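Local atomic coordinates of phospholipase C-beta (PLC-beta) (Sepia officinalis, PDB entry 3QR0), a protein that is a phospholipase C-beta that combines a PH domain, EF-hand-like modules, a TIM-barrel-type core binding a calcium ion, and a C2 domain. Residues 403-408 with 462-467; 233-238 with 297-302; 718-723 with 731-736. All coordinates share one frame; numbering follows the deposited sequence.

In the fold
Along the chain the three contacts run in the order 2, 1, 3, and each belongs to a different module. Interaction 2 pairs helices 230-238 and 299-307 of the EF-hand-like region, interaction 1 joins the loop after helix 393-403 to the start of strand 466-469 in the TIM-barrel-type X region, and interaction 3 is the hairpin of strands 718-725 and 730-737 in the C2 domain. Centres of interactions 1 and 2 lie about 48 Å apart, on opposite sides of the chain's centre. Interaction 3 is about 29 Å from interaction 1 and about 27 Å from interaction 2, centre to centre. None touches another; each lies within a different module of this multidomain chain.

Interaction 1 (403-408 with 462-467); sequences SAFKVS and LRKKIL
Phe405 carries most of this contact, reaching from the loop after helix 393-403 onto the backbone of the turn that leads into strand 466-469. With CG anti to its own carbonyl carbon (chi1 -53°), the ring is laid against Lys464, whose CA stands 3.6 Å from the centroid of the Phe405 ring and 13° off the normal, a CH-pi contact squarely over the face. The tip of the ring presses closest: Phe405 CZ is 3.4 Å from Lys464 C and 3.5 Å from Lys465 N. Beyond the turn, Phe405 CZ also meets Ile466 CG1 at 3.9 Å. Ala404 CB covers the opposite ring face toward its rim, so the ring is held between its own neighbour and the facing backbone. Also on the buried side, Ala404 CB and Ile466 CD1 make a slack methyl contact at 4.5 Å.

The solvent side belongs to Lys464, which bends at chi2 and chi3 and crosses the Phe405 side chain obliquely, with its CD 4.0 Å from Phe405 CB. The type II turn from Leu462 to Lys465 presents Lys464 in a left-handed conformation, while a type I turn from Ser403 to Lys406 carries Phe405. Strand 412-418 lies beside both segments: Phe405 touches Val412, Ile466 packs on Leu414, and backbone bonds join Lys465 and Leu467 to Val412, placing the contact where a helix-to-strand loop meets strand 466-469, next to strand 412-418 in the TIM-barrel-type core.

Interaction 2 (233-238 with 297-302); sequences GIFKEL and LTKEGL
Contacts of the Phe235 ring dominate where helix 230-238 meets the start of helix 299-307. Phe235, with CG anti to its backbone N (chi1 -174°), directs its ring at the first turn of the facing helix. Lys299 CA lies over one face, offset toward the rim, and Lys299 CB makes a CH-pi contact 4.2 Å from the centroid of the Phe235 ring, 12° off the normal. Lys299 N sits above the same face, 3.3 Å from Phe235 CE1; at the edge, in plane, is Leu297 O, 3.4 Å from Phe235 CE1.

Apolar contacts extend the interface through Leu302. Its CD2 meets the Phe235 ring edge, 4.1 Å from Phe235 CD1, and also touches Ile234 CG2. The other methyl, Leu302 CD1, is 4.1 Å from Leu238 CD1, the two side chains crossing at about a right angle.

Among polar bonds, Thr298 OG1, at the N-cap, accepts from Gly301 N at 3.2 Å (N-H...O angle 156°) and is also hydrogen-bonded to Glu284. Lys299 NZ, led away from the ring, forms a salt bridge with Glu232 that links the two helices. In this EF-hand-like region Leu297 is backbone-bonded to Ile245, pairing short strands 245-246 and 296-297.

The two segments are thus joined by dispersion and CH-pi contacts against a helix start that the Thr298 cap fixes; in-plane Leu297 O is consistent with electrostatic attraction to the positive ring edge.

Interaction 3 (718-723 with 731-736); sequences VVRIIV and IGHRVM
Arg720 starts with CG anti to its backbone N (chi1 -175°) and stays extended as far as NE, whereas the His733 ring takes the crowded position between its backbone N and carbonyl carbon (chi1 82°). These torsions bring the two together on one sheet face, where Arg720 NE donates to His733 ND1 at 3.0 Å. The bond is nearly straight (167°); ND1 lies in the guanidinium plane, while the donor is tilted from the imidazole plane. Accepting at ND1 implies that this nitrogen carries no proton, and the nearby cationic guanidinium would be expected to disfavour a charged imidazole; His733 NE2 has a weak bond to Asn752 O. Ile722 CG1 covers one guanidinium face over its centre, and Arg720 CD rests against Val735 CG2. Tyr676 and a bound glycerol, probably from the crystallisation liquor, are further partners of Arg720 NH1.

On the other face, Met736 lies beside Val719, and its bend at chi3 sets CE 3.8 Å from Ile721 CD1.

The backbone pairs antiparallel, with Val719-Met736 and Ile721-Arg734 as hydrogen-bonded pairs, each bonded in both directions. Met736 N reaches Val719 O at 2.8 Å, nearly along the C=O axis. At the far end Val723 N donates to Gly732 O at 2.8 Å, and Val723 O accepts from Ile731 N at 2.9 Å, with a second, weak bond from Gly732 N. Val723 CG1 meets Ile731 CD1 at 3.9 Å here. This is a classic beta bulge, with Ile731 and Gly732 set against the single residue Val723, in an antiparallel beta hairpin of the C2 beta sandwich.

Interaction 1 (403-408 with 462-467)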
ATOM      1  N   SER A 403       7.209   5.584  15.742  1.00 23.14           N
ATOM      2  CA  SER A 403       6.914   5.276  14.340  1.00 22.80           C
ATOM      3  C   SER A 403       5.929   6.234  13.669  1.00 22.51           C
ATOM      4  O   SER A 403       5.795   6.222  12.448  1.00 22.41           O
ATOM      5  CB  SER A 403       6.386   3.843  14.240  1.00 22.65           C
ATOM      6  OG  SER A 403       7.318   2.931  14.801  1.00 23.63           O
ATOM      7  N   ALA A 404       5.263   7.073  14.461  1.00 22.52           N
ATOM      8  CA  ALA A 404       4.145   7.898  13.983  1.00 22.13           C
ATOM      9  C   ALA A 404       4.425   8.677  12.702  1.00 22.01           C
ATOM     10  O   ALA A 404       3.571   8.744  11.822  1.00 21.66           O
ATOM     11  CB  ALA A 404       3.701   8.861  15.081  1.00 22.37           C
ATOM     12  N   PHE A 405       5.615   9.264  12.600  1.00 22.05           N
ATOM     13  CA  PHE A 405       5.931  10.140  11.485  1.00 22.27           C
ATOM     14  C   PHE A 405       7.154   9.723  10.668  1.00 22.52           C
ATOM     15  O   PHE A 405       7.776  10.559  10.012  1.00 22.49           O
ATOM     16  CB  PHE A 405       6.047  11.582  11.996  1.00 22.62           C
ATOM     17  CG  PHE A 405       4.842  12.022  12.779  1.00 22.61           C
ATOM     18  CD1 PHE A 405       3.623  12.213  12.139  1.00 22.00           C
ATOM     19  CD2 PHE A 405       4.903  12.180  14.155  1.00 22.65           C
ATOM     20  CE1 PHE A 405       2.493  12.591  12.855  1.00 22.62           C
ATOM     21  CE2 PHE A 405       3.780  12.558  14.878  1.00 22.93           C
ATOM     22  CZ  PHE A 405       2.574  12.766  14.229  1.00 23.05           C
ATOM     23  N   LYS A 406       7.474   8.430  10.678  1.00 22.53           N
ATOM     24  CA  LYS A 406       8.592   7.913   9.883  1.00 23.20           C
ATOM     25  C   LYS A 406       8.299   7.896   8.383  1.00 22.94           C
ATOM     26  O   LYS A 406       9.213   8.109   7.584  1.00 23.11           O
ATOM     27  CB  LYS A 406       9.025   6.506  10.344  1.00 23.31           C
ATOM     28  CG  LYS A 406       9.865   6.512  11.602  1.00 25.09           C
ATOM     29  CD  LYS A 406      10.514   5.144  11.899  1.00 26.20           C
ATOM     30  CE  LYS A 406      11.908   5.021  11.280  1.00 26.97           C
ATOM     31  NZ  LYS A 406      12.633   3.792  11.751  1.00 27.28           N
ATOM     32  N   VAL A 407       7.048   7.636   7.998  1.00 22.52           N
ATOM     33  CA  VAL A 407       6.692   7.569   6.575  1.00 22.70           C
ATOM     34  C   VAL A 407       5.765   8.688   6.116  1.00 22.56           C
ATOM     35  O   VAL A 407       5.693   8.965   4.925  1.00 22.49           O
ATOM     36  CB  VAL A 407       6.066   6.205   6.178  1.00 22.44           C
ATOM     37  CG1 VAL A 407       6.904   5.057   6.727  1.00 21.96           C
ATOM     38  CG2 VAL A 407       4.610   6.114   6.638  1.00 23.15           C
ATOM     39  N   SER A 408       5.067   9.323   7.055  1.00 22.85           N
ATOM     40  CA  SER A 408       4.186  10.451   6.755  1.00 22.81           C
ATOM     41  C   SER A 408       4.353  11.542   7.800  1.00 23.57           C
ATOM     42  O   SER A 408       4.447  11.248   8.987  1.00 23.78           O
ATOM     43  CB  SER A 408       2.727   9.987   6.744  1.00 22.66           C
ATOM     44  OG  SER A 408       1.833  11.083   6.632  1.00 21.08           O
ATOM     45  N   LEU A 462      -1.537  20.662  11.012  1.00 25.77           N
ATOM     46  CA  LEU A 462      -1.319  19.705  12.086  1.00 25.59           C
ATOM     47  C   LEU A 462      -0.259  18.648  11.767  1.00 24.98           C
ATOM     48  O   LEU A 462      -0.269  17.573  12.351  1.00 24.02           O
ATOM     49  CB  LEU A 462      -2.649  19.035  12.433  1.00 25.36           C
ATOM     50  CG  LEU A 462      -3.736  19.967  12.981  1.00 26.06           C
ATOM     51  CD1 LEU A 462      -4.993  19.186  13.296  1.00 26.30           C
ATOM     52  CD2 LEU A 462      -3.247  20.706  14.216  1.00 27.46           C
ATOM     53  N   ARG A 463       0.669  18.965  10.869  1.00 25.06           N
ATOM     54  CA  ARG A 463       1.768  18.056  10.569  1.00 25.11           C
ATOM     55  C   ARG A 463       2.550  17.744  11.838  1.00 25.35           C
ATOM     56  O   ARG A 463       2.766  18.623  12.674  1.00 25.55           O
ATOM     57  CB  ARG A 463       2.714  18.653   9.528  1.00 25.47           C
ATOM     58  CG  ARG A 463       2.189  18.605   8.106  1.00 26.02           C
ATOM     59  CD  ARG A 463       3.133  19.352   7.181  1.00 27.31           C
ATOM     60  NE  ARG A 463       3.191  20.762   7.552  1.00 29.58           N
ATOM     61  CZ  ARG A 463       4.188  21.595   7.256  1.00 31.50           C
ATOM     62  NH1 ARG A 463       5.247  21.182   6.568  1.00 32.04           N
ATOM     63  NH2 ARG A 463       4.124  22.853   7.661  1.00 32.11           N
ATOM     64  N   LYS A 464       2.949  16.481  11.976  1.00 25.16           N
ATOM     65  CA  LYS A 464       3.715  16.008  13.130  1.00 25.82           C
ATOM     66  C   LYS A 464       2.963  16.185  14.450  1.00 25.45           C
ATOM     67  O   LYS A 464       3.582  16.399  15.490  1.00 26.14           O
ATOM     68  CB  LYS A 464       5.082  16.708  13.194  1.00 26.62           C
ATOM     69  CG  LYS A 464       5.935  16.523  11.933  1.00 28.99           C
ATOM     70  CD  LYS A 464       6.985  15.450  12.106  1.00 31.44           C
ATOM     71  CE  LYS A 464       8.162  15.945  12.940  1.00 33.51           C
ATOM     72  NZ  LYS A 464       8.849  14.816  13.635  1.00 35.49           N
ATOM     73  N   LYS A 465       1.635  16.093  14.407  1.00 24.57           N
ATOM     74  CA  LYS A 465       0.818  16.165  15.617  1.00 24.57           C
ATOM     75  C   LYS A 465      -0.031  14.909  15.797  1.00 23.87           C
ATOM     76  O   LYS A 465      -0.514  14.321  14.822  1.00 23.28           O
ATOM     77  CB  LYS A 465      -0.084  17.402  15.603  1.00 24.99           C
ATOM     78  CG  LYS A 465       0.662  18.737  15.546  1.00 26.23           C
ATOM     79  CD  LYS A 465       1.429  19.007  16.826  1.00 27.75           C
ATOM     80  CE  LYS A 465       2.260  20.274  16.735  1.00 29.71           C
ATOM     81  NZ  LYS A 465       3.204  20.342  17.877  1.00 31.10           N
ATOM     82  N   ILE A 466      -0.179  14.503  17.057  1.00 23.74           N
ATOM     83  CA  ILE A 466      -0.999  13.366  17.451  1.00 23.41           C
ATOM     84  C   ILE A 466      -2.225  13.918  18.162  1.00 23.76           C
ATOM     85  O   ILE A 466      -2.099  14.682  19.128  1.00 23.87           O
ATOM     86  CB  ILE A 466      -0.227  12.423  18.396  1.00 23.57           C
ATOM     87  CG1 ILE A 466       0.915  11.736  17.638  1.00 22.98           C
ATOM     88  CG2 ILE A 466      -1.172  11.370  19.010  1.00 23.47           C
ATOM     89  CD1 ILE A 466       2.002  11.173  18.541  1.00 22.61           C
ATOM     90  N   LEU A 467      -3.406  13.571  17.653  1.00 23.48           N
ATOM     91  CA  LEU A 467      -4.667  14.007  18.243  1.00 24.01           C
ATOM     92  C   LEU A 467      -5.308  12.865  19.011  1.00 23.96           C
ATOM     93  O   LEU A 467      -5.241  11.703  18.589  1.00 23.37           O
ATOM     94  CB  LEU A 467      -5.631  14.519  17.171  1.00 24.16           C
ATOM     95  CG  LEU A 467      -5.280  15.893  16.601  1.00 25.47           C
ATOM     96  CD1 LEU A 467      -4.237  15.750  15.514  1.00 26.31           C
ATOM     97  CD2 LEU A 467      -6.530  16.594  16.065  1.00 27.78           C
TER

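Interaction 2 (233-238 with 297-302)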
ATOM      1  N   GLY A 233       1.635  -8.934 -33.381  1.00 34.75           N
ATOM      2  CA  GLY A 233       0.353  -8.342 -33.749  1.00 34.33           C
ATOM      3  C   GLY A 233       0.245  -6.880 -33.343  1.00 33.32           C
ATOM      4  O   GLY A 233      -0.290  -6.063 -34.089  1.00 33.30           O
ATOM      5  N   ILE A 234       0.761  -6.543 -32.164  1.00 32.22           N
ATOM      6  CA  ILE A 234       0.729  -5.157 -31.683  1.00 31.57           C
ATOM      7  C   ILE A 234       1.636  -4.259 -32.531  1.00 31.93           C
ATOM      8  O   ILE A 234       1.271  -3.135 -32.871  1.00 31.38           O
ATOM      9  CB  ILE A 234       1.119  -5.066 -30.193  1.00 30.83           C
ATOM     10  CG1 ILE A 234       0.035  -5.713 -29.324  1.00 30.50           C
ATOM     11  CG2 ILE A 234       1.332  -3.615 -29.778  1.00 30.04           C
ATOM     12  CD1 ILE A 234       0.462  -5.948 -27.883  1.00 28.80           C
ATOM     13  N   PHE A 235       2.813  -4.768 -32.881  1.00 32.39           N
ATOM     14  CA  PHE A 235       3.730  -4.049 -33.761  1.00 33.05           C
ATOM     15  C   PHE A 235       3.097  -3.780 -35.135  1.00 34.00           C
ATOM     16  O   PHE A 235       3.186  -2.670 -35.658  1.00 33.81           O
ATOM     17  CB  PHE A 235       5.034  -4.835 -33.912  1.00 33.30           C
ATOM     18  CG  PHE A 235       6.090  -4.104 -34.676  1.00 34.11           C
ATOM     19  CD1 PHE A 235       6.754  -3.027 -34.103  1.00 33.92           C
ATOM     20  CD2 PHE A 235       6.423  -4.486 -35.970  1.00 35.19           C
ATOM     21  CE1 PHE A 235       7.735  -2.346 -34.807  1.00 34.54           C
ATOM     22  CE2 PHE A 235       7.403  -3.810 -36.673  1.00 36.07           C
ATOM     23  CZ  PHE A 235       8.058  -2.736 -36.088  1.00 35.15           C
ATOM     24  N   LYS A 236       2.450  -4.795 -35.702  1.00 34.89           N
ATOM     25  CA  LYS A 236       1.737  -4.659 -36.976  1.00 36.14           C
ATOM     26  C   LYS A 236       0.659  -3.571 -36.900  1.00 35.97           C
ATOM     27  O   LYS A 236       0.525  -2.749 -37.808  1.00 36.24           O
ATOM     28  CB  LYS A 236       1.104  -6.002 -37.364  1.00 36.85           C
ATOM     29  CG  LYS A 236       0.361  -6.002 -38.699  1.00 38.74           C
ATOM     30  CD  LYS A 236      -0.092  -7.407 -39.071  1.00 40.65           C
ATOM     31  CE  LYS A 236      -0.764  -7.446 -40.436  1.00 42.30           C
ATOM     32  NZ  LYS A 236      -2.077  -6.746 -40.433  1.00 43.06           N
ATOM     33  N   GLU A 237      -0.093  -3.582 -35.803  1.00 35.56           N
ATOM     34  CA  GLU A 237      -1.132  -2.590 -35.520  1.00 35.60           C
ATOM     35  C   GLU A 237      -0.573  -1.160 -35.492  1.00 34.90           C
ATOM     36  O   GLU A 237      -1.070  -0.286 -36.207  1.00 34.91           O
ATOM     37  CB  GLU A 237      -1.800  -2.930 -34.177  1.00 35.32           C
ATOM     38  CG  GLU A 237      -2.909  -1.981 -33.698  1.00 36.73           C
ATOM     39  CD  GLU A 237      -3.349  -2.273 -32.257  1.00 38.12           C
ATOM     40  OE1 GLU A 237      -2.481  -2.436 -31.380  1.00 39.89           O
ATOM     41  OE2 GLU A 237      -4.567  -2.325 -31.992  1.00 41.63           O
ATOM     42  N   LEU A 238       0.462  -0.933 -34.682  1.00 33.78           N
ATOM     43  CA  LEU A 238       1.009   0.421 -34.492  1.00 33.29           C
ATOM     44  C   LEU A 238       1.802   0.936 -35.693  1.00 33.80           C
ATOM     45  O   LEU A 238       1.880   2.147 -35.907  1.00 33.53           O
ATOM     46  CB  LEU A 238       1.886   0.487 -33.235  1.00 32.46           C
ATOM     47  CG  LEU A 238       1.203   0.110 -31.917  1.00 31.92           C
ATOM     48  CD1 LEU A 238       2.119   0.419 -30.735  1.00 31.33           C
ATOM     49  CD2 LEU A 238      -0.138   0.815 -31.763  1.00 31.91           C
ATOM     50  N   LEU A 297      11.404   2.756 -35.045  1.00 31.73           N
ATOM     51  CA  LEU A 297      11.332   1.896 -33.872  1.00 30.93           C
ATOM     52  C   LEU A 297      10.979   0.471 -34.295  1.00 31.34           C
ATOM     53  O   LEU A 297       9.966   0.243 -34.959  1.00 31.55           O
ATOM     54  CB  LEU A 297      10.286   2.434 -32.890  1.00 29.89           C
ATOM     55  CG  LEU A 297      10.150   1.730 -31.538  1.00 28.81           C
ATOM     56  CD1 LEU A 297      11.432   1.849 -30.719  1.00 27.22           C
ATOM     57  CD2 LEU A 297       8.960   2.295 -30.761  1.00 27.07           C
ATOM     58  N   THR A 298      11.829  -0.475 -33.902  1.00 31.59           N
ATOM     59  CA  THR A 298      11.658  -1.891 -34.225  1.00 32.17           C
ATOM     60  C   THR A 298      10.765  -2.589 -33.196  1.00 31.80           C
ATOM     61  O   THR A 298      10.411  -2.012 -32.167  1.00 30.98           O
ATOM     62  CB  THR A 298      13.028  -2.618 -34.268  1.00 32.49           C
ATOM     63  OG1 THR A 298      13.668  -2.514 -32.992  1.00 32.05           O
ATOM     64  CG2 THR A 298      13.943  -2.009 -35.333  1.00 33.28           C
ATOM     65  N   LYS A 299      10.413  -3.840 -33.485  1.00 32.35           N
ATOM     66  CA  LYS A 299       9.604  -4.668 -32.583  1.00 32.15           C
ATOM     67  C   LYS A 299      10.238  -4.782 -31.190  1.00 31.26           C
ATOM     68  O   LYS A 299       9.556  -4.673 -30.173  1.00 29.83           O
ATOM     69  CB  LYS A 299       9.441  -6.055 -33.204  1.00 33.18           C
ATOM     70  CG  LYS A 299       8.514  -6.996 -32.462  1.00 34.60           C
ATOM     71  CD  LYS A 299       8.235  -8.254 -33.280  1.00 37.16           C
ATOM     72  CE  LYS A 299       9.496  -9.082 -33.516  1.00 38.34           C
ATOM     73  NZ  LYS A 299       9.193 -10.395 -34.147  1.00 40.10           N
ATOM     74  N   GLU A 300      11.552  -4.981 -31.160  1.00 31.37           N
ATOM     75  CA  GLU A 300      12.287  -5.123 -29.906  1.00 31.01           C
ATOM     76  C   GLU A 300      12.401  -3.778 -29.186  1.00 29.86           C
ATOM     77  O   GLU A 300      12.372  -3.723 -27.957  1.00 29.06           O
ATOM     78  CB  GLU A 300      13.678  -5.713 -30.164  1.00 31.91           C
ATOM     79  CG  GLU A 300      13.682  -7.183 -30.612  1.00 33.83           C
ATOM     80  CD  GLU A 300      13.298  -7.403 -32.075  1.00 37.32           C
ATOM     81  OE1 GLU A 300      13.357  -6.450 -32.894  1.00 39.19           O
ATOM     82  OE2 GLU A 300      12.936  -8.553 -32.414  1.00 39.92           O
ATOM     83  N   GLY A 301      12.529  -2.699 -29.961  1.00 29.54           N
ATOM     84  CA  GLY A 301      12.496  -1.341 -29.420  1.00 28.59           C
ATOM     85  C   GLY A 301      11.158  -0.997 -28.788  1.00 27.63           C
ATOM     86  O   GLY A 301      11.112  -0.331 -27.751  1.00 26.74           O
ATOM     87  N   LEU A 302      10.067  -1.452 -29.411  1.00 27.35           N
ATOM     88  CA  LEU A 302       8.720  -1.249 -28.863  1.00 26.81           C
ATOM     89  C   LEU A 302       8.542  -1.958 -27.527  1.00 25.97           C
ATOM     90  O   LEU A 302       8.034  -1.375 -26.569  1.00 25.45           O
ATOM     91  CB  LEU A 302       7.647  -1.744 -29.845  1.00 27.21           C
ATOM     92  CG  LEU A 302       6.188  -1.622 -29.384  1.00 26.74           C
ATOM     93  CD1 LEU A 302       5.820  -0.160 -29.119  1.00 26.25           C
ATOM     94  CD2 LEU A 302       5.246  -2.229 -30.408  1.00 27.38           C
TER

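Interaction 3 (718-723 with 731-736)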
ATOM      1  N   VAL A 718     -12.016   2.246  -8.200  1.00 21.90           N
ATOM      2  CA  VAL A 718     -10.754   1.645  -8.583  1.00 21.76           C
ATOM      3  C   VAL A 718     -11.023   0.398  -9.408  1.00 22.51           C
ATOM      4  O   VAL A 718     -12.047  -0.269  -9.224  1.00 23.39           O
ATOM      5  CB  VAL A 718      -9.904   1.282  -7.351  1.00 21.42           C
ATOM      6  CG1 VAL A 718      -9.693   2.509  -6.486  1.00 20.60           C
ATOM      7  CG2 VAL A 718     -10.553   0.150  -6.539  1.00 21.38           C
ATOM      8  N   VAL A 719     -10.117   0.107 -10.333  1.00 22.23           N
ATOM      9  CA  VAL A 719     -10.109  -1.159 -11.043  1.00 22.36           C
ATOM     10  C   VAL A 719      -8.969  -1.987 -10.471  1.00 22.24           C
ATOM     11  O   VAL A 719      -7.924  -1.440 -10.069  1.00 21.66           O
ATOM     12  CB  VAL A 719      -9.989  -0.967 -12.582  1.00 22.97           C
ATOM     13  CG1 VAL A 719      -8.652  -0.328 -12.966  1.00 23.55           C
ATOM     14  CG2 VAL A 719     -10.183  -2.293 -13.298  1.00 22.99           C
ATOM     15  N   ARG A 720      -9.186  -3.297 -10.385  1.00 22.10           N
ATOM     16  CA  ARG A 720      -8.243  -4.180  -9.731  1.00 21.99           C
ATOM     17  C   ARG A 720      -8.009  -5.438 -10.547  1.00 22.21           C
ATOM     18  O   ARG A 720      -8.965  -6.109 -10.938  1.00 22.21           O
ATOM     19  CB  ARG A 720      -8.763  -4.568  -8.349  1.00 21.86           C
ATOM     20  CG  ARG A 720      -7.785  -5.384  -7.546  1.00 22.52           C
ATOM     21  CD  ARG A 720      -8.274  -5.590  -6.137  1.00 23.44           C
ATOM     22  NE  ARG A 720      -7.419  -6.526  -5.415  1.00 24.37           N
ATOM     23  CZ  ARG A 720      -7.841  -7.581  -4.721  1.00 24.53           C
ATOM     24  NH1 ARG A 720      -9.133  -7.884  -4.629  1.00 25.14           N
ATOM     25  NH2 ARG A 720      -6.951  -8.349  -4.115  1.00 24.10           N
ATOM     26  N   ILE A 721      -6.736  -5.750 -10.783  1.00 22.10           N
ATOM     27  CA  ILE A 721      -6.326  -7.001 -11.423  1.00 22.74           C
ATOM     28  C   ILE A 721      -5.862  -7.979 -10.346  1.00 22.50           C
ATOM     29  O   ILE A 721      -5.020  -7.628  -9.522  1.00 22.23           O
ATOM     30  CB  ILE A 721      -5.181  -6.759 -12.438  1.00 22.90           C
ATOM     31  CG1 ILE A 721      -5.693  -5.968 -13.646  1.00 24.49           C
ATOM     32  CG2 ILE A 721      -4.580  -8.084 -12.911  1.00 23.45           C
ATOM     33  CD1 ILE A 721      -4.593  -5.600 -14.667  1.00 25.77           C
ATOM     34  N   ILE A 722      -6.417  -9.191 -10.345  1.00 22.89           N
ATOM     35  CA  ILE A 722      -6.030 -10.231  -9.392  1.00 22.74           C
ATOM     36  C   ILE A 722      -5.587 -11.477 -10.154  1.00 23.19           C
ATOM     37  O   ILE A 722      -6.308 -11.973 -11.015  1.00 23.32           O
ATOM     38  CB  ILE A 722      -7.183 -10.618  -8.426  1.00 22.73           C
ATOM     39  CG1 ILE A 722      -7.821  -9.381  -7.780  1.00 22.33           C
ATOM     40  CG2 ILE A 722      -6.654 -11.554  -7.336  1.00 23.08           C
ATOM     41  CD1 ILE A 722      -9.001  -8.807  -8.544  1.00 23.56           C
ATOM     42  N   VAL A 723      -4.396 -11.972  -9.845  1.00 23.39           N
ATOM     43  CA  VAL A 723      -3.896 -13.189 -10.466  1.00 24.10           C
ATOM     44  C   VAL A 723      -3.884 -14.310  -9.434  1.00 24.83           C
ATOM     45  O   VAL A 723      -3.391 -14.125  -8.318  1.00 24.61           O
ATOM     46  CB  VAL A 723      -2.486 -13.007 -11.052  1.00 23.99           C
ATOM     47  CG1 VAL A 723      -2.065 -14.268 -11.796  1.00 23.42           C
ATOM     48  CG2 VAL A 723      -2.430 -11.784 -11.978  1.00 23.07           C
ATOM     49  N   ILE A 731      -1.849 -15.062  -6.087  1.00 25.16           N
ATOM     50  CA  ILE A 731      -0.471 -14.848  -6.532  1.00 24.27           C
ATOM     51  C   ILE A 731      -0.092 -13.385  -6.337  1.00 23.09           C
ATOM     52  O   ILE A 731       0.878 -13.068  -5.643  1.00 22.08           O
ATOM     53  CB  ILE A 731      -0.277 -15.237  -8.007  1.00 24.70           C
ATOM     54  CG1 ILE A 731      -0.443 -16.746  -8.187  1.00 25.48           C
ATOM     55  CG2 ILE A 731       1.092 -14.791  -8.503  1.00 24.58           C
ATOM     56  CD1 ILE A 731      -0.543 -17.165  -9.631  1.00 26.80           C
ATOM     57  N   GLY A 732      -0.856 -12.498  -6.963  1.00 22.24           N
ATOM     58  CA  GLY A 732      -0.611 -11.069  -6.859  1.00 21.48           C
ATOM     59  C   GLY A 732      -1.768 -10.252  -7.391  1.00 21.25           C
ATOM     60  O   GLY A 732      -2.697 -10.788  -8.003  1.00 21.09           O
ATOM     61  N   HIS A 733      -1.718  -8.950  -7.143  1.00 20.74           N
ATOM     62  CA  HIS A 733      -2.758  -8.050  -7.597  1.00 20.85           C
ATOM     63  C   HIS A 733      -2.196  -6.663  -7.875  1.00 20.83           C
ATOM     64  O   HIS A 733      -1.024  -6.379  -7.610  1.00 19.82           O
ATOM     65  CB  HIS A 733      -3.880  -7.972  -6.551  1.00 21.17           C
ATOM     66  CG  HIS A 733      -3.591  -7.034  -5.424  1.00 21.05           C
ATOM     67  ND1 HIS A 733      -4.465  -6.040  -5.044  1.00 22.37           N
ATOM     68  CD2 HIS A 733      -2.510  -6.916  -4.613  1.00 21.13           C
ATOM     69  CE1 HIS A 733      -3.936  -5.350  -4.046  1.00 22.51           C
ATOM     70  NE2 HIS A 733      -2.753  -5.865  -3.762  1.00 21.44           N
ATOM     71  N   ARG A 734      -3.044  -5.801  -8.418  1.00 21.15           N
ATOM     72  CA  ARG A 734      -2.711  -4.392  -8.588  1.00 21.59           C
ATOM     73  C   ARG A 734      -3.986  -3.556  -8.601  1.00 22.02           C
ATOM     74  O   ARG A 734      -4.909  -3.850  -9.357  1.00 22.13           O
ATOM     75  CB  ARG A 734      -1.915  -4.179  -9.879  1.00 21.65           C
ATOM     76  CG  ARG A 734      -1.321  -2.781 -10.037  1.00 22.78           C
ATOM     77  CD  ARG A 734      -0.246  -2.495  -9.001  1.00 23.40           C
ATOM     78  NE  ARG A 734       0.285  -1.141  -9.157  1.00 24.40           N
ATOM     79  CZ  ARG A 734       1.378  -0.816  -9.846  1.00 26.57           C
ATOM     80  NH1 ARG A 734       2.120  -1.747 -10.448  1.00 26.41           N
ATOM     81  NH2 ARG A 734       1.742   0.459  -9.919  1.00 27.60           N
ATOM     82  N   VAL A 735      -4.025  -2.525  -7.754  1.00 22.34           N
ATOM     83  CA  VAL A 735      -5.150  -1.603  -7.677  1.00 22.73           C
ATOM     84  C   VAL A 735      -4.802  -0.335  -8.456  1.00 23.58           C
ATOM     85  O   VAL A 735      -3.743   0.258  -8.245  1.00 23.04           O
ATOM     86  CB  VAL A 735      -5.479  -1.254  -6.206  1.00 22.91           C
ATOM     87  CG1 VAL A 735      -6.537  -0.160  -6.120  1.00 22.56           C
ATOM     88  CG2 VAL A 735      -5.957  -2.495  -5.461  1.00 22.44           C
ATOM     89  N   MET A 736      -5.692   0.059  -9.364  1.00 24.14           N
ATOM     90  CA  MET A 736      -5.496   1.228 -10.205  1.00 24.99           C
ATOM     91  C   MET A 736      -6.702   2.164 -10.064  1.00 24.73           C
ATOM     92  O   MET A 736      -7.748   1.915 -10.652  1.00 24.68           O
ATOM     93  CB  MET A 736      -5.333   0.795 -11.662  1.00 25.88           C
ATOM     94  CG  MET A 736      -4.042   0.032 -11.937  1.00 28.31           C
ATOM     95  SD  MET A 736      -3.991  -0.641 -13.611  1.00 34.71           S
ATOM     96  CE  MET A 736      -5.134  -2.007 -13.447  1.00 33.53           C
TER